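Local coordinates for antigen MTB48, Mycobacterial protein (Mycobacterium smegmatis, PDB 4WJ1) that is the EspB protein of the ESX-1 type VII secretion system and is probably involved in DNA conjugation, at least in the recipient strain, at residues A246-W249 and D250-N253; S148-T151 and Q152-M156; T233-N236 and V237-E241. All coordinates share one frame; numbering follows the deposited sequence.

Interaction 1 (A246-W249 and D250-N253); sequences ASEW and DRQN
Ser247 and Asp250 meet at the N-terminal end of helix 248-272, a helix of the EspB PPE domain, with Ser247 as the N-cap residue. The Ser247 hydroxyl donates to the carboxylate three residues on, OG lying 2.8 Å from Asp250 OD1. It comes in from above the carboxylate plane, 58° out of it, rather than at its edge. Around the next part of the turn, Glu248 gathers two donors on one oxygen. Its CG stands anti to the backbone N (chi1 -173°) and the chain then bends at chi2, carrying the carboxylate forward along the helix, alongside Arg251. Arg251 runs extended in the same direction, and its NH1 makes a salt bridge of 2.9 Å to Glu248 OE1 on the syn lone pair. That oxygen sits in the guanidinium plane, although the two flat groups are 62° apart. From the other side of OE1, Gln252 NE2 donates to the anti lone pair, also at 2.9 Å, so both lone pairs of this oxygen are engaged. Two acidic side chains so near the amino end of a helix would probably be stabilised by its dipole. After a weak bond from Arg251 N to Ser247 O, the i to i+4 ladder continues with Gln252 N 3.0 Å from Glu248 O and Asn253 N 3.1 Å from Trp249 O. All eight residues lie at the surface, far out on the elongated molecule; the centre of the contact lies about 55 Å from that of the chain. The Trp249 indole is flanked by neighbours on its own helix: Asp250 OD1 comes to the edge of the indole, 3.6 Å from Trp249 CE3, while the Asn253 amide stands nearly upright over one ring face, with ND2 3.2 Å from Trp249 CZ3.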
loop_
_atom_site.group_PDB
_atom_site.type_symbol
_atom_site.label_atom_id
_atom_site.label_comp_id
_atom_site.label_asym_id
_atom_site.label_seq_id
_atom_site.Cartn_x
_atom_site.Cartn_y
_atom_site.Cartn_z
ATOM N N ALA A 246 31.764 -6.668 -47.167
ATOM C CA ALA A 246 32.126 -6.618 -48.581
ATOM C C ALA A 246 32.840 -5.317 -48.934
ATOM O O ALA A 246 33.853 -5.319 -49.645
ATOM C CB ALA A 246 30.878 -6.789 -49.452
ATOM N N SER A 247 32.305 -4.212 -48.430
ATOM C CA SER A 247 32.901 -2.903 -48.636
ATOM C C SER A 247 32.717 -2.084 -47.377
ATOM O O SER A 247 31.996 -2.499 -46.469
ATOM C CB SER A 247 32.266 -2.192 -49.829
ATOM O OG SER A 247 30.953 -1.753 -49.521
ATOM N N GLU A 248 33.354 -0.919 -47.324
ATOM C CA GLU A 248 33.201 -0.040 -46.173
ATOM C C GLU A 248 31.857 0.667 -46.229
ATOM O O GLU A 248 31.284 1.019 -45.197
ATOM C CB GLU A 248 34.334 0.982 -46.103
ATOM C CG GLU A 248 34.322 1.819 -44.825
ATOM C CD GLU A 248 34.537 0.978 -43.575
ATOM O OE1 GLU A 248 33.932 1.291 -42.524
ATOM O OE2 GLU A 248 35.316 0.001 -43.645
ATOM N N TRP A 249 31.353 0.874 -47.439
ATOM C CA TRP A 249 30.060 1.521 -47.612
ATOM C C TRP A 249 28.977 0.678 -46.961
ATOM O O TRP A 249 28.140 1.202 -46.221
ATOM C CB TRP A 249 29.755 1.743 -49.095
ATOM C CG TRP A 249 28.524 2.584 -49.355
ATOM C CD1 TRP A 249 28.404 3.945 -49.211
ATOM C CD2 TRP A 249 27.252 2.122 -49.823
ATOM N NE1 TRP A 249 27.134 4.350 -49.555
ATOM C CE2 TRP A 249 26.405 3.245 -49.936
ATOM C CE3 TRP A 249 26.738 0.858 -50.156
ATOM C CZ2 TRP A 249 25.083 3.150 -50.367
ATOM C CZ3 TRP A 249 25.424 0.764 -50.584
ATOM C CH2 TRP A 249 24.614 1.901 -50.686
ATOM N N ASP A 250 29.003 -0.624 -47.231
ATOM C CA ASP A 250 28.059 -1.551 -46.611
ATOM C C ASP A 250 28.128 -1.487 -45.094
ATOM O O ASP A 250 27.102 -1.420 -44.415
ATOM C CB ASP A 250 28.323 -2.986 -47.069
ATOM C CG ASP A 250 28.013 -3.189 -48.527
ATOM O OD1 ASP A 250 28.243 -2.244 -49.310
ATOM O OD2 ASP A 250 27.526 -4.285 -48.882
ATOM N N ARG A 251 29.355 -1.511 -44.583
ATOM C CA ARG A 251 29.615 -1.457 -43.157
ATOM C C ARG A 251 28.988 -0.213 -42.537
ATOM O O ARG A 251 28.415 -0.279 -41.451
ATOM C CB ARG A 251 31.124 -1.490 -42.901
ATOM C CG ARG A 251 31.512 -1.682 -41.457
ATOM C CD ARG A 251 33.008 -1.949 -41.292
ATOM N NE ARG A 251 33.365 -1.965 -39.875
ATOM C CZ ARG A 251 33.871 -0.920 -39.228
ATOM N NH1 ARG A 251 34.105 0.211 -39.886
ATOM N NH2 ARG A 251 34.150 -1.007 -37.931
ATOM N N GLN A 252 29.060 0.915 -43.231
ATOM C CA GLN A 252 28.528 2.155 -42.665
ATOM C C GLN A 252 27.008 2.176 -42.690
ATOM O O GLN A 252 26.381 2.699 -41.773
ATOM C CB GLN A 252 29.088 3.365 -43.411
ATOM C CG GLN A 252 30.603 3.512 -43.277
ATOM C CD GLN A 252 31.023 3.789 -41.844
ATOM O OE1 GLN A 252 30.265 4.374 -41.070
ATOM N NE2 GLN A 252 32.225 3.356 -41.480
ATOM N N ASN A 253 26.412 1.607 -43.732
ATOM C CA ASN A 253 24.958 1.488 -43.785
ATOM C C ASN A 253 24.462 0.601 -42.651
ATOM O O ASN A 253 23.436 0.886 -42.026
ATOM C CB ASN A 253 24.502 0.940 -45.135
ATOM C CG ASN A 253 24.718 1.936 -46.266
ATOM O OD1 ASN A 253 24.651 3.151 -46.058
ATOM N ND2 ASN A 253 24.986 1.426 -47.469
#

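Interaction 2 (S148-T151 and Q152-M156); sequences SGDT and QALSM
Asp150 and Gln152 carry most of this contact, with Thr151 between them at the bend. The carboxylate of Asp150 reaches forward because CG is anti to the backbone N (chi1 175°), beside the carbonyl carbon, and its two oxygens take different backbone amides. OD1 accepts from Gln152 N at 3.1 Å, the donor standing well above the carboxylate plane; the same oxygen also brushes Gln152 CB at 3.5 Å. OD2 accepts from Leu154 N at 2.7 Å on its syn side, 35° out of plane, with the Leu154 side chain alongside. Two separate bonds therefore fix the rotation of the carboxylate. The OD1 bond closes an Asx turn, and the carbonyl of the same residue closes a type I beta turn over Thr151 and Gln152, Asp150 O receiving Ala153 N at 2.8 Å. Ala153, at the N-cap of helix 154-178, has a left-handed backbone (phi 48°), and the chain swings from there into the helix. Leu154 N belongs to the first helical turn, where an amide has no carbonyl of its own helix to bond; the negative charge of Asp150 supplies the acceptor and probably interacts well with the helix dipole. Thr151 turns its side chain to Val228 of helix 187-230, while Ala153 meets His224 there. In the same first turn, Met156, a selenomethionine, is buried against helices 40-96 and 187-230, and Ser155 OG bonds Thr34 N.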
loop_
_atom_site.group_PDB
_atom_site.type_symbol
_atom_site.label_atom_id
_atom_site.label_comp_id
_atom_site.label_asym_id
_atom_site.label_seq_id
_atom_site.Cartn_x
_atom_site.Cartn_y
_atom_site.Cartn_z
ATOM N N SER A 148 24.641 -5.351 -19.774
ATOM C CA SER A 148 25.472 -5.553 -18.599
ATOM C C SER A 148 24.599 -5.628 -17.344
ATOM O O SER A 148 25.067 -5.949 -16.253
ATOM C CB SER A 148 26.516 -4.445 -18.475
ATOM O OG SER A 148 25.954 -3.305 -17.868
ATOM N N GLY A 149 23.319 -5.330 -17.500
ATOM C CA GLY A 149 22.398 -5.462 -16.392
ATOM C C GLY A 149 21.649 -6.775 -16.495
ATOM O O GLY A 149 22.139 -7.747 -17.089
ATOM N N ASP A 150 20.452 -6.800 -15.926
ATOM C CA ASP A 150 19.594 -7.969 -16.001
ATOM C C ASP A 150 18.539 -7.777 -17.082
ATOM O O ASP A 150 17.482 -7.195 -16.846
ATOM C CB ASP A 150 18.933 -8.240 -14.644
ATOM C CG ASP A 150 17.927 -9.377 -14.702
ATOM O OD1 ASP A 150 18.023 -10.218 -15.633
ATOM O OD2 ASP A 150 17.039 -9.424 -13.817
ATOM N N THR A 151 18.822 -8.311 -18.257
ATOM C CA THR A 151 17.988 -8.119 -19.430
ATOM C C THR A 151 16.616 -8.750 -19.254
ATOM O O THR A 151 15.729 -8.572 -20.102
ATOM C CB THR A 151 18.686 -8.703 -20.701
ATOM O OG1 THR A 151 18.803 -10.126 -20.585
ATOM C CG2 THR A 151 20.067 -8.119 -20.842
ATOM N N GLN A 152 16.430 -9.474 -18.154
ATOM C CA GLN A 152 15.133 -10.082 -17.883
ATOM C C GLN A 152 14.324 -9.332 -16.824
ATOM O O GLN A 152 13.160 -9.673 -16.572
ATOM C CB GLN A 152 15.312 -11.517 -17.436
ATOM C CG GLN A 152 15.541 -12.489 -18.562
ATOM C CD GLN A 152 15.755 -13.888 -18.030
ATOM O OE1 GLN A 152 16.877 -14.275 -17.684
ATOM N NE2 GLN A 152 14.674 -14.643 -17.925
ATOM N N ALA A 153 14.956 -8.340 -16.196
ATOM C CA ALA A 153 14.324 -7.531 -15.147
ATOM C C ALA A 153 13.621 -8.398 -14.128
ATOM O O ALA A 153 12.491 -8.115 -13.738
ATOM C CB ALA A 153 13.348 -6.543 -15.751
ATOM N N LEU A 154 14.295 -9.469 -13.732
ATOM C CA LEU A 154 13.747 -10.438 -12.791
ATOM C C LEU A 154 13.396 -9.839 -11.441
ATOM O O LEU A 154 12.415 -10.257 -10.825
ATOM C CB LEU A 154 14.730 -11.591 -12.587
ATOM C CG LEU A 154 15.014 -12.392 -13.853
ATOM C CD1 LEU A 154 16.070 -13.455 -13.582
ATOM C CD2 LEU A 154 13.718 -13.012 -14.345
ATOM N N SER A 155 14.214 -8.899 -10.966
ATOM C CA SER A 155 13.945 -8.243 -9.687
ATOM C C SER A 155 12.621 -7.484 -9.763
ATOM O O SER A 155 11.720 -7.701 -8.951
ATOM C CB SER A 155 15.077 -7.293 -9.297
ATOM O OG SER A 155 14.816 -6.695 -8.033
HETATM N N MSE A 156 12.509 -6.626 -10.773
HETATM C CA MSE A 156 11.298 -5.868 -11.013
HETATM C C MSE A 156 10.099 -6.777 -11.212
HETATM O O MSE A 156 9.015 -6.499 -10.698
HETATM C CB MSE A 156 11.482 -4.940 -12.215
HETATM C CG MSE A 156 12.314 -3.710 -11.869
HETATM SE SE MSE A 156 11.595 -2.712 -10.334
HETATM C CE MSE A 156 9.739 -2.640 -10.842
#

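Interaction 3 (T233-N236 and V237-E241); sequences TLEN and VREFE
A capping box joins Thr233 and Asn236 at the start of helix 234-242, and Asn236 extends it forward to Glu239. Within the box, Asn236 N donates to Thr233 OG1 at 3.0 Å, and in return Asn236 OD1 accepts from Thr233 N at 2.9 Å, the donor lying above the amide plane. With its oxygen spent on the cap, the same amide turns its nitrogen along the helix: ND2 meets Glu239 OE1 at 2.9 Å, the acceptor nearly in the amide plane and ND2 on the syn side of the carboxylate but tilted out of its plane. Asn236 CG lies beside its backbone N (chi1 -75°), which lets one planar group span cap and first turn. The other oxygen of Glu239 approaches Glu235, OE2 to OE2 at 3.2 Å, a close pairing of like charges that would tend to raise the proton affinity of one of them. Both chains are extended beyond CG, and the carboxylate planes stand 54° apart. On another side of the helix Leu234 CD1 touches Val237 CG2 at 3.9 Å; this apolar patch lies against helix 139-147, Leu234 meeting His147 and Val237 meeting Trp139. Backbone bonds run on beneath, Glu239 N to Glu235 O at 2.8 Å among them. Phe240 packs on helix 248-272 and Trp245. Helices 234-242 and 248-272, consecutive in the chain, pack together as a helical hairpin, and the capping box opens its first arm.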
loop_
_atom_site.group_PDB
_atom_site.type_symbol
_atom_site.label_atom_id
_atom_site.label_comp_id
_atom_site.label_asym_id
_atom_site.label_seq_id
_atom_site.Cartn_x
_atom_site.Cartn_y
_atom_site.Cartn_z
ATOM N N THR A 233 21.695 -5.977 -29.742
ATOM C CA THR A 233 22.234 -6.720 -28.616
ATOM C C THR A 233 23.716 -6.484 -28.475
ATOM O O THR A 233 24.350 -5.911 -29.357
ATOM C CB THR A 233 21.993 -8.216 -28.765
ATOM O OG1 THR A 233 22.602 -8.669 -29.982
ATOM C CG2 THR A 233 20.495 -8.505 -28.782
ATOM N N LEU A 234 24.266 -6.927 -27.352
ATOM C CA LEU A 234 25.677 -6.764 -27.116
ATOM C C LEU A 234 26.398 -7.665 -28.106
ATOM O O LEU A 234 27.450 -7.310 -28.621
ATOM C CB LEU A 234 26.034 -7.088 -25.661
ATOM C CG LEU A 234 27.459 -6.711 -25.247
ATOM C CD1 LEU A 234 27.822 -5.303 -25.708
ATOM C CD2 LEU A 234 27.625 -6.828 -23.745
ATOM N N GLU A 235 25.795 -8.813 -28.401
ATOM C CA GLU A 235 26.304 -9.709 -29.433
ATOM C C GLU A 235 26.315 -9.014 -30.794
ATOM O O GLU A 235 27.188 -9.286 -31.615
ATOM C CB GLU A 235 25.475 -11.002 -29.500
ATOM C CG GLU A 235 26.008 -12.004 -30.528
ATOM C CD GLU A 235 25.268 -13.347 -30.569
ATOM O OE1 GLU A 235 24.274 -13.529 -29.824
ATOM O OE2 GLU A 235 25.706 -14.230 -31.356
ATOM N N ASN A 236 25.358 -8.115 -31.035
ATOM C CA ASN A 236 25.365 -7.349 -32.277
ATOM C C ASN A 236 26.626 -6.497 -32.365
ATOM O O ASN A 236 27.176 -6.311 -33.450
ATOM C CB ASN A 236 24.131 -6.458 -32.408
ATOM C CG ASN A 236 22.878 -7.234 -32.764
ATOM O OD1 ASN A 236 21.762 -6.761 -32.552
ATOM N ND2 ASN A 236 23.055 -8.427 -33.304
ATOM N N VAL A 237 27.093 -5.993 -31.224
ATOM C CA VAL A 237 28.344 -5.241 -31.199
ATOM C C VAL A 237 29.515 -6.117 -31.658
ATOM O O VAL A 237 30.328 -5.716 -32.503
ATOM C CB VAL A 237 28.650 -4.694 -29.801
ATOM C CG1 VAL A 237 29.923 -3.858 -29.830
ATOM C CG2 VAL A 237 27.478 -3.882 -29.285
ATOM N N ARG A 238 29.595 -7.321 -31.100
ATOM C CA ARG A 238 30.639 -8.250 -31.489
ATOM C C ARG A 238 30.506 -8.582 -32.966
ATOM O O ARG A 238 31.475 -8.525 -33.715
ATOM C CB ARG A 238 30.582 -9.532 -30.654
ATOM C CG ARG A 238 31.411 -10.666 -31.248
ATOM C CD ARG A 238 31.601 -11.825 -30.284
ATOM N NE ARG A 238 32.619 -12.743 -30.793
ATOM C CZ ARG A 238 32.363 -13.823 -31.528
ATOM N NH1 ARG A 238 31.107 -14.142 -31.825
ATOM N NH2 ARG A 238 33.364 -14.589 -31.959
ATOM N N GLU A 239 29.288 -8.916 -33.376
ATOM C CA GLU A 239 29.029 -9.328 -34.743
ATOM C C GLU A 239 29.380 -8.223 -35.730
ATOM O O GLU A 239 29.813 -8.501 -36.847
ATOM C CB GLU A 239 27.569 -9.743 -34.900
ATOM C CG GLU A 239 27.197 -11.008 -34.169
ATOM C CD GLU A 239 25.711 -11.292 -34.214
ATOM O OE1 GLU A 239 24.926 -10.348 -34.466
ATOM O OE2 GLU A 239 25.330 -12.465 -33.996
ATOM N N PHE A 240 29.214 -6.971 -35.315
ATOM C CA PHE A 240 29.532 -5.857 -36.195
ATOM C C PHE A 240 31.017 -5.827 -36.498
ATOM O O PHE A 240 31.421 -5.516 -37.613
ATOM C CB PHE A 240 29.091 -4.530 -35.583
ATOM C CG PHE A 240 29.264 -3.361 -36.502
ATOM C CD1 PHE A 240 28.367 -3.139 -37.530
ATOM C CD2 PHE A 240 30.331 -2.491 -36.349
ATOM C CE1 PHE A 240 28.527 -2.063 -38.387
ATOM C CE2 PHE A 240 30.496 -1.415 -37.200
ATOM C CZ PHE A 240 29.592 -1.199 -38.220
ATOM N N GLU A 241 31.825 -6.174 -35.503
ATOM C CA GLU A 241 33.276 -6.179 -35.653
ATOM C C GLU A 241 33.771 -7.403 -36.414
ATOM O O GLU A 241 34.584 -7.296 -37.333
ATOM C CB GLU A 241 33.948 -6.115 -34.279
ATOM C CG GLU A 241 35.417 -5.725 -34.339
ATOM C CD GLU A 241 35.666 -4.321 -33.812
ATOM O OE1 GLU A 241 34.685 -3.555 -33.652
ATOM O OE2 GLU A 241 36.849 -3.982 -33.574
#

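All three contacts sit at helix starts in the PPE domain and follow the chain in the order 2, 3, 1, at helices 154-178, 234-242 and 248-272. Interactions 3 and 1 lie on consecutive helices, their centres about 16 Å apart, and touch where Phe240 CE1 packs 3.5 Å from Arg251 O. Interaction 2 lies further in: its centre is about 20 Å from that of interaction 3, with nearest atoms about 5 Å apart, and about 34 Å from that of interaction 1. In chain order, the centres of the contacts lie about 24, 43 and 55 Å from that of the chain, so the series leads out toward one end of the elongated helical molecule.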